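Local coordinates for putative uncharacterized protein (Chaetomium thermophilum, PDB 5IJP) that binds inositol hexakisphosphate through the SPX domain of Vtc4 and thereby probably takes part in sensing cellular phosphate status, at residues 144-147 with 148-152. Residues are numbered along the deposited sequence; the frame is centred on the assembly and turned at random.
Sequences IIKK and HDKMT. With IHP (inositol hexakisphosphate), chain C.
Lys147 and Met151, one helical turn apart, run side by side in the same direction from the last turns of helix 110-151 and meet inositol hexakisphosphate together. Their aliphatic parts touch, Lys147 CG lying 4.0 Å from Met151 CE. Beyond CG the methionine is extended, which carries Met151 CE to 3.4 Å from both O31 and O41 of the ligand, while the lysine chain bends at chi3 (-93°) and chi4 and delivers NZ between two phosphates. There Lys147 NZ gives a hydrogen bond of 2.8 Å to ligand O41 and a weak one to O43. The Lys26 ammonium joins that of Lys147 at the phosphates, whose negative charge probably offsets them; Tyr22 adds its hydroxyl.

The helix that carries both side chains keeps its i to i+4 backbone bonds, with Met151 N bonded to Lys147 O and Asp149 N to Ile145 O.

His148 is buried and its ring is fixed by polar partners. His148 ND1 donates to Asp149 OD1 over 3.2 Å, nearly straight at 168° and in the plane of the ring; Glu55 takes NE2, so both ring nitrogens are held. Asp149 OD1 also accepts from the backbone of Leu156. Thr152 OG1 sits above one face of the imidazole and donates to His148 O (2.7 Å), which Thr152 N reaches from the opposite face of the carbonyl.

One helix end thus serves the SPX helical bundle, where His148 meets the Phe58 ring of helix 52-97 nearly parallel, and the lysine-rich inositol phosphate site.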
loop_
_atom_site.group_PDB
_atom_site.type_symbol
_atom_site.label_atom_id
_atom_site.label_comp_id
_atom_site.label_asym_id
_atom_site.label_seq_id
_atom_site.Cartn_x
_atom_site.Cartn_y
_atom_site.Cartn_z
ATOM N N ILE A 144 13.775 -3.027 -3.894
ATOM C CA ILE A 144 14.335 -2.454 -5.124
ATOM C C ILE A 144 15.368 -1.342 -4.817
ATOM O O ILE A 144 16.332 -1.202 -5.573
ATOM C CB ILE A 144 13.233 -2.021 -6.142
ATOM C CG1 ILE A 144 13.760 -2.016 -7.593
ATOM C CG2 ILE A 144 12.547 -0.700 -5.784
ATOM C CD1 ILE A 144 13.603 -3.340 -8.338
ATOM N N ILE A 145 15.186 -0.588 -3.705
ATOM C CA ILE A 145 16.117 0.466 -3.279
ATOM C C ILE A 145 17.430 -0.172 -2.788
ATOM O O ILE A 145 18.506 0.311 -3.146
ATOM C CB ILE A 145 15.464 1.471 -2.279
ATOM C CG1 ILE A 145 14.522 2.436 -3.035
ATOM C CG2 ILE A 145 16.509 2.262 -1.467
ATOM C CD1 ILE A 145 13.350 3.004 -2.226
ATOM N N LYS A 146 17.337 -1.289 -2.028
ATOM C CA LYS A 146 18.511 -2.022 -1.544
ATOM C C LYS A 146 19.225 -2.727 -2.707
ATOM O O LYS A 146 20.448 -2.871 -2.668
ATOM C CB LYS A 146 18.141 -3.024 -0.441
ATOM C CG LYS A 146 19.270 -3.229 0.563
ATOM C CD LYS A 146 19.223 -4.593 1.226
ATOM C CE LYS A 146 20.427 -4.803 2.111
ATOM N NZ LYS A 146 20.551 -6.216 2.550
ATOM N N LYS A 147 18.459 -3.140 -3.744
ATOM C CA LYS A 147 18.972 -3.780 -4.959
ATOM C C LYS A 147 19.796 -2.761 -5.757
ATOM O O LYS A 147 20.828 -3.122 -6.320
ATOM C CB LYS A 147 17.813 -4.324 -5.813
ATOM C CG LYS A 147 18.239 -5.312 -6.899
ATOM C CD LYS A 147 17.088 -5.655 -7.845
ATOM C CE LYS A 147 16.315 -6.893 -7.445
ATOM N NZ LYS A 147 17.056 -8.142 -7.768
ATOM N N HIS A 148 19.337 -1.487 -5.782
ATOM C CA HIS A 148 19.997 -0.359 -6.445
ATOM C C HIS A 148 21.342 -0.068 -5.766
ATOM O O HIS A 148 22.351 0.081 -6.453
ATOM C CB HIS A 148 19.078 0.883 -6.424
ATOM C CG HIS A 148 19.739 2.155 -6.865
ATOM N ND1 HIS A 148 20.330 3.012 -5.955
ATOM C CD2 HIS A 148 19.874 2.677 -8.105
ATOM C CE1 HIS A 148 20.813 4.014 -6.669
ATOM N NE2 HIS A 148 20.556 3.860 -7.966
ATOM N N ASP A 149 21.349 -0.020 -4.417
ATOM C CA ASP A 149 22.532 0.230 -3.589
ATOM C C ASP A 149 23.577 -0.889 -3.691
ATOM O O ASP A 149 24.769 -0.624 -3.527
ATOM C CB ASP A 149 22.121 0.451 -2.121
ATOM C CG ASP A 149 21.247 1.670 -1.858
ATOM O OD1 ASP A 149 20.738 2.267 -2.836
ATOM O OD2 ASP A 149 21.071 2.027 -0.674
ATOM N N LYS A 150 23.128 -2.131 -3.964
ATOM C CA LYS A 150 23.987 -3.311 -4.095
ATOM C C LYS A 150 24.552 -3.496 -5.508
ATOM O O LYS A 150 25.708 -3.897 -5.641
ATOM C CB LYS A 150 23.246 -4.580 -3.640
ATOM C CG LYS A 150 23.232 -4.777 -2.124
ATOM C CD LYS A 150 22.323 -5.932 -1.688
ATOM C CE LYS A 150 22.979 -7.297 -1.734
ATOM N NZ LYS A 150 23.967 -7.482 -0.638
ATOM N N MET A 151 23.744 -3.221 -6.553
ATOM C CA MET A 151 24.148 -3.380 -7.956
ATOM C C MET A 151 25.005 -2.229 -8.485
ATOM O O MET A 151 26.066 -2.476 -9.060
ATOM C CB MET A 151 22.922 -3.567 -8.868
ATOM C CG MET A 151 22.331 -4.953 -8.832
ATOM S SD MET A 151 20.978 -5.100 -10.024
ATOM C CE MET A 151 20.561 -6.804 -9.820
ATOM N N THR A 152 24.528 -0.981 -8.319
ATOM C CA THR A 152 25.179 0.227 -8.832
ATOM C C THR A 152 26.329 0.736 -7.959
ATOM O O THR A 152 27.365 1.141 -8.489
ATOM C CB THR A 152 24.141 1.343 -9.087
ATOM O OG1 THR A 152 23.751 1.936 -7.847
ATOM C CG2 THR A 152 22.909 0.853 -9.849
HETATM C C1 IHP C . 17.708 -11.608 -8.444
HETATM C C2 IHP C . 17.002 -12.400 -7.353
HETATM C C3 IHP C . 15.512 -12.549 -7.630
HETATM C C4 IHP C . 15.255 -13.120 -9.018
HETATM C C5 IHP C . 15.960 -12.321 -10.105
HETATM C C6 IHP C . 17.451 -12.201 -9.822
HETATM O O11 IHP C . 19.127 -11.664 -8.187
HETATM P P1 IHP C . 20.256 -10.496 -8.256
HETATM O O21 IHP C . 21.506 -10.948 -7.574
HETATM O O31 IHP C . 20.465 -10.205 -9.744
HETATM O O41 IHP C . 19.639 -9.256 -7.602
HETATM O O12 IHP C . 17.164 -11.694 -6.104
HETATM P P2 IHP C . 17.875 -12.263 -4.745
HETATM O O22 IHP C . 19.342 -11.838 -4.833
HETATM O O32 IHP C . 17.709 -13.746 -4.620
HETATM O O42 IHP C . 17.230 -11.498 -3.586
HETATM O O13 IHP C . 14.880 -11.255 -7.524
HETATM P P3 IHP C . 13.847 -10.685 -6.424
HETATM O O23 IHP C . 12.489 -10.577 -7.020
HETATM O O33 IHP C . 13.891 -11.625 -5.214
HETATM O O43 IHP C . 14.413 -9.337 -5.989
HETATM O O14 IHP C . 13.834 -13.082 -9.271
HETATM P P4 IHP C . 12.771 -14.332 -9.063
HETATM O O24 IHP C . 11.482 -13.697 -8.534
HETATM O O34 IHP C . 12.569 -15.056 -10.352
HETATM O O44 IHP C . 13.335 -15.237 -7.958
HETATM O O15 IHP C . 15.794 -13.023 -11.355
HETATM P P5 IHP C . 14.996 -12.660 -12.694
HETATM O O25 IHP C . 14.920 -11.130 -12.775
HETATM O O35 IHP C . 13.575 -13.198 -12.499
HETATM O O45 IHP C . 15.682 -13.264 -13.875
HETATM O O16 IHP C . 18.023 -11.310 -10.804
HETATM P P6 IHP C . 18.618 -11.509 -12.275
HETATM O O26 IHP C . 18.434 -12.988 -12.644
HETATM O O36 IHP C . 20.047 -11.077 -12.313
HETATM O O46 IHP C . 17.728 -10.676 -13.201
#